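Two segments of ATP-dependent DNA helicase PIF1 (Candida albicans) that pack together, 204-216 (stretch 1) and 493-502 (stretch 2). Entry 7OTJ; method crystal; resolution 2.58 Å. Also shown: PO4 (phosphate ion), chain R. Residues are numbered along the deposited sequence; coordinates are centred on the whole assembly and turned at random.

Stretch 1, residues 204-216: NLRDGNVPDDTAR
Stretch 2 (493-502) NFNRSKVASH

Stretch 1 runs from a helical-looking turn (205-207) through a loop at G208-V210 into a helix beginning at D212, with P211 as its N-cap residue. Stretch 2 is mostly extended, broken by a 3-10 segment at 496-498. The two stretches run in opposite senses: G208 CA lies 4.3 Å from A500 CA, and V210 CA 6.4 Å from R496 CA. Together they bury 517 Å².

The apolar contacts combine branched aliphatic side chains, a methyl and one aromatic ring. L205, A215 and V499 are buried, a setting that suits their apolar side chains. V499 (chi1 t) points toward stretch 1, its CG1 lying 3.9 Å from L205 CB and 3.8 Å from V210 CG2. L205 (m, t) sets its CB sideways, but its end comes nearer stretch 2. V210, also t, points back, and its CG1 reaches F494 CZ at 4.4 Å, at the ring edge. F494 (t, chi2 -86°) extends toward the helix, where A215 CB sits 3.7 Å from F494 CE1; a short methyl suits this close approach.

Charge is concentrated on R496 (m, t, m, chi4 -166°). Its aliphatic part packs on V210, with R496 CG 3.6 Å from V210 CB, while A215 CB lies over one face of the guanidinium. D212 (m, chi2 -3°) starts away from stretch 2, yet its end returns to form a salt bridge, D212 OD1 to R496 NH1 at 2.6 Å. A phosphate, probably from the crystallisation liquor, accepts a hydrogen bond from R496 N to PO4 O1 (3.1 Å) and weak ones from R496 NE and R496 NH2 to PO4 O2 (2.8 and 2.7 Å).

Backbone fit sets the remaining rules. G208 has phi/psi 97/-27, where a CB would jam against the preceding carbonyl and also lie 3.4 Å from S501 N. S501 (m) points toward stretch 1, a small side chain in a close-packed place. G208 N donates to L205 O (3.2 Å); within stretch 2, V499 N donates to R496 O (2.8 Å).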

# COMPACT_ATOMS: atom_id res chain seq x y z
N ASN A 204 -15.85 -7.99 16.28
CA ASN A 204 -15.42 -8.75 17.44
C ASN A 204 -13.92 -9.02 17.42
O ASN A 204 -13.30 -9.21 18.47
CB ASN A 204 -16.18 -10.08 17.52
CG ASN A 204 -17.63 -9.92 17.95
OD1 ASN A 204 -17.98 -8.97 18.65
ND2 ASN A 204 -18.48 -10.86 17.55
N LEU A 205 -13.31 -9.06 16.23
CA LEU A 205 -11.88 -9.34 16.12
C LEU A 205 -11.02 -8.18 16.61
O LEU A 205 -9.84 -8.39 16.91
CB LEU A 205 -11.53 -9.68 14.68
CG LEU A 205 -12.32 -10.82 14.03
CD1 LEU A 205 -11.89 -10.98 12.58
CD2 LEU A 205 -12.18 -12.15 14.79
N ARG A 206 -11.59 -6.97 16.72
CA ARG A 206 -10.79 -5.77 16.92
C ARG A 206 -10.01 -5.81 18.24
O ARG A 206 -8.80 -5.58 18.25
CB ARG A 206 -11.69 -4.54 16.84
CG ARG A 206 -12.30 -4.34 15.46
CD ARG A 206 -13.32 -3.22 15.42
NE ARG A 206 -12.73 -1.90 15.67
CZ ARG A 206 -12.02 -1.21 14.79
NH1 ARG A 206 -11.69 -1.72 13.61
NH2 ARG A 206 -11.64 0.02 15.09
N ASP A 207 -10.70 -6.07 19.35
CA ASP A 207 -10.04 -6.10 20.65
C ASP A 207 -9.32 -7.41 20.95
O ASP A 207 -8.68 -7.52 22.00
CB ASP A 207 -11.04 -5.80 21.78
CG ASP A 207 -12.27 -6.67 21.70
OD1 ASP A 207 -12.79 -6.87 20.59
OD2 ASP A 207 -12.72 -7.15 22.76
N GLY A 208 -9.43 -8.42 20.08
CA GLY A 208 -8.75 -9.67 20.27
C GLY A 208 -9.59 -10.77 20.89
O GLY A 208 -9.31 -11.95 20.68
N ASN A 209 -10.60 -10.41 21.68
CA ASN A 209 -11.50 -11.39 22.27
C ASN A 209 -12.52 -11.84 21.22
O ASN A 209 -13.31 -11.03 20.72
CB ASN A 209 -12.20 -10.82 23.50
CG ASN A 209 -11.23 -10.27 24.52
OD1 ASN A 209 -10.11 -10.78 24.68
ND2 ASN A 209 -11.64 -9.23 25.23
N VAL A 210 -12.52 -13.13 20.91
CA VAL A 210 -13.37 -13.68 19.85
C VAL A 210 -14.36 -14.67 20.45
O VAL A 210 -13.95 -15.74 20.93
CB VAL A 210 -12.52 -14.34 18.76
CG1 VAL A 210 -13.41 -14.96 17.69
CG2 VAL A 210 -11.54 -13.33 18.15
N PRO A 211 -15.66 -14.38 20.43
CA PRO A 211 -16.64 -15.32 20.98
C PRO A 211 -16.68 -16.61 20.17
O PRO A 211 -16.24 -16.66 19.02
CB PRO A 211 -17.97 -14.56 20.88
CG PRO A 211 -17.60 -13.13 20.68
CD PRO A 211 -16.29 -13.13 19.96
N ASP A 212 -17.22 -17.66 20.80
CA ASP A 212 -17.30 -18.97 20.15
C ASP A 212 -18.07 -18.88 18.83
O ASP A 212 -17.62 -19.42 17.81
CB ASP A 212 -17.96 -19.99 21.08
CG ASP A 212 -17.18 -20.18 22.37
OD1 ASP A 212 -16.10 -19.57 22.51
OD2 ASP A 212 -17.65 -20.94 23.24
N ASP A 213 -19.22 -18.21 18.83
CA ASP A 213 -20.05 -18.16 17.63
C ASP A 213 -19.33 -17.47 16.48
O ASP A 213 -19.41 -17.91 15.33
CB ASP A 213 -21.38 -17.48 17.93
CG ASP A 213 -22.41 -18.43 18.51
OD1 ASP A 213 -22.07 -19.60 18.77
OD2 ASP A 213 -23.57 -18.00 18.68
N THR A 214 -18.62 -16.37 16.78
CA THR A 214 -17.82 -15.71 15.74
C THR A 214 -16.74 -16.65 15.23
O THR A 214 -16.56 -16.80 14.01
CB THR A 214 -17.21 -14.41 16.29
OG1 THR A 214 -18.24 -13.45 16.52
CG2 THR A 214 -16.19 -13.83 15.30
N ALA A 215 -16.02 -17.30 16.14
CA ALA A 215 -14.97 -18.24 15.74
C ALA A 215 -15.54 -19.38 14.91
O ALA A 215 -14.96 -19.76 13.88
CB ALA A 215 -14.24 -18.78 16.96
N ARG A 216 -16.66 -19.95 15.35
CA ARG A 216 -17.28 -21.01 14.57
C ARG A 216 -17.75 -20.51 13.20
O ARG A 216 -17.54 -21.17 12.18
CB ARG A 216 -18.45 -21.60 15.35
CG ARG A 216 -19.05 -22.83 14.70
CD ARG A 216 -20.45 -22.55 14.21
NE ARG A 216 -21.43 -22.58 15.30
CZ ARG A 216 -22.02 -21.50 15.80
NH1 ARG A 216 -21.74 -20.29 15.36
NH2 ARG A 216 -22.92 -21.66 16.77
N ASN A 493 -7.51 -22.38 8.12
CA ASN A 493 -6.72 -22.48 9.35
C ASN A 493 -7.04 -21.36 10.34
O ASN A 493 -6.16 -20.87 11.04
CB ASN A 493 -5.22 -22.49 9.03
CG ASN A 493 -4.83 -23.68 8.19
OD1 ASN A 493 -4.70 -24.79 8.70
ND2 ASN A 493 -4.62 -23.45 6.89
N PHE A 494 -8.33 -21.03 10.46
CA PHE A 494 -8.75 -20.02 11.42
C PHE A 494 -8.52 -20.51 12.84
O PHE A 494 -8.71 -21.69 13.14
CB PHE A 494 -10.22 -19.66 11.24
CG PHE A 494 -10.72 -18.63 12.23
CD1 PHE A 494 -11.18 -19.01 13.48
CD2 PHE A 494 -10.71 -17.28 11.91
CE1 PHE A 494 -11.62 -18.06 14.39
CE2 PHE A 494 -11.15 -16.33 12.81
CZ PHE A 494 -11.60 -16.73 14.06
N ASN A 495 -8.09 -19.61 13.71
CA ASN A 495 -7.92 -19.93 15.12
C ASN A 495 -7.87 -18.64 15.92
O ASN A 495 -7.24 -17.67 15.49
CB ASN A 495 -6.65 -20.77 15.33
CG ASN A 495 -6.64 -21.49 16.65
OD1 ASN A 495 -7.13 -20.97 17.66
ND2 ASN A 495 -6.07 -22.69 16.66
N ARG A 496 -8.54 -18.62 17.08
CA ARG A 496 -8.54 -17.44 17.93
C ARG A 496 -7.14 -17.03 18.37
O ARG A 496 -6.87 -15.84 18.56
CB ARG A 496 -9.43 -17.67 19.15
CG ARG A 496 -10.91 -17.52 18.86
CD ARG A 496 -11.77 -17.86 20.06
NE ARG A 496 -11.94 -19.30 20.21
CZ ARG A 496 -12.84 -19.87 21.00
NH1 ARG A 496 -13.67 -19.14 21.73
NH2 ARG A 496 -12.92 -21.20 21.05
N SER A 497 -6.25 -18.01 18.56
CA SER A 497 -4.87 -17.70 18.91
C SER A 497 -4.21 -16.78 17.89
O SER A 497 -3.23 -16.11 18.22
CB SER A 497 -4.07 -19.00 19.04
OG SER A 497 -4.21 -19.80 17.88
N LYS A 498 -4.71 -16.75 16.65
CA LYS A 498 -4.20 -15.86 15.62
C LYS A 498 -4.77 -14.45 15.69
O LYS A 498 -4.30 -13.58 14.94
CB LYS A 498 -4.48 -16.44 14.23
CG LYS A 498 -3.90 -17.81 13.97
CD LYS A 498 -2.38 -17.78 13.96
CE LYS A 498 -1.81 -19.18 13.81
NZ LYS A 498 -0.32 -19.16 13.80
N VAL A 499 -5.78 -14.19 16.52
CA VAL A 499 -6.46 -12.90 16.59
C VAL A 499 -6.04 -12.20 17.87
O VAL A 499 -6.42 -12.63 18.97
CB VAL A 499 -7.99 -13.04 16.53
CG1 VAL A 499 -8.63 -11.66 16.40
CG2 VAL A 499 -8.40 -13.95 15.39
N ALA A 500 -5.29 -11.12 17.74
CA ALA A 500 -4.79 -10.41 18.91
C ALA A 500 -4.66 -8.92 18.59
O ALA A 500 -4.50 -8.53 17.43
CB ALA A 500 -3.44 -10.99 19.37
N SER A 501 -4.75 -8.09 19.64
CA SER A 501 -4.56 -6.65 19.53
C SER A 501 -3.56 -6.19 20.58
O SER A 501 -3.43 -6.79 21.65
CB SER A 501 -5.87 -5.89 19.72
OG SER A 501 -6.66 -5.93 18.54
N HIS A 502 -2.88 -5.08 20.28
CA HIS A 502 -1.86 -4.57 21.18
C HIS A 502 -2.51 -3.85 22.36
O HIS A 502 -3.52 -3.16 22.21
CB HIS A 502 -0.91 -3.62 20.44
CG HIS A 502 0.39 -3.41 21.16
ND1 HIS A 502 0.48 -2.80 22.39
CD2 HIS A 502 1.66 -3.74 20.81
CE1 HIS A 502 1.74 -2.76 22.77
NE2 HIS A 502 2.48 -3.32 21.83
P PO4 R . -11.27 -22.01 17.26
O1 PO4 R . -9.91 -21.37 17.16
O2 PO4 R . -11.92 -21.58 18.55
O3 PO4 R . -12.13 -21.55 16.10
O4 PO4 R . -11.13 -23.51 17.22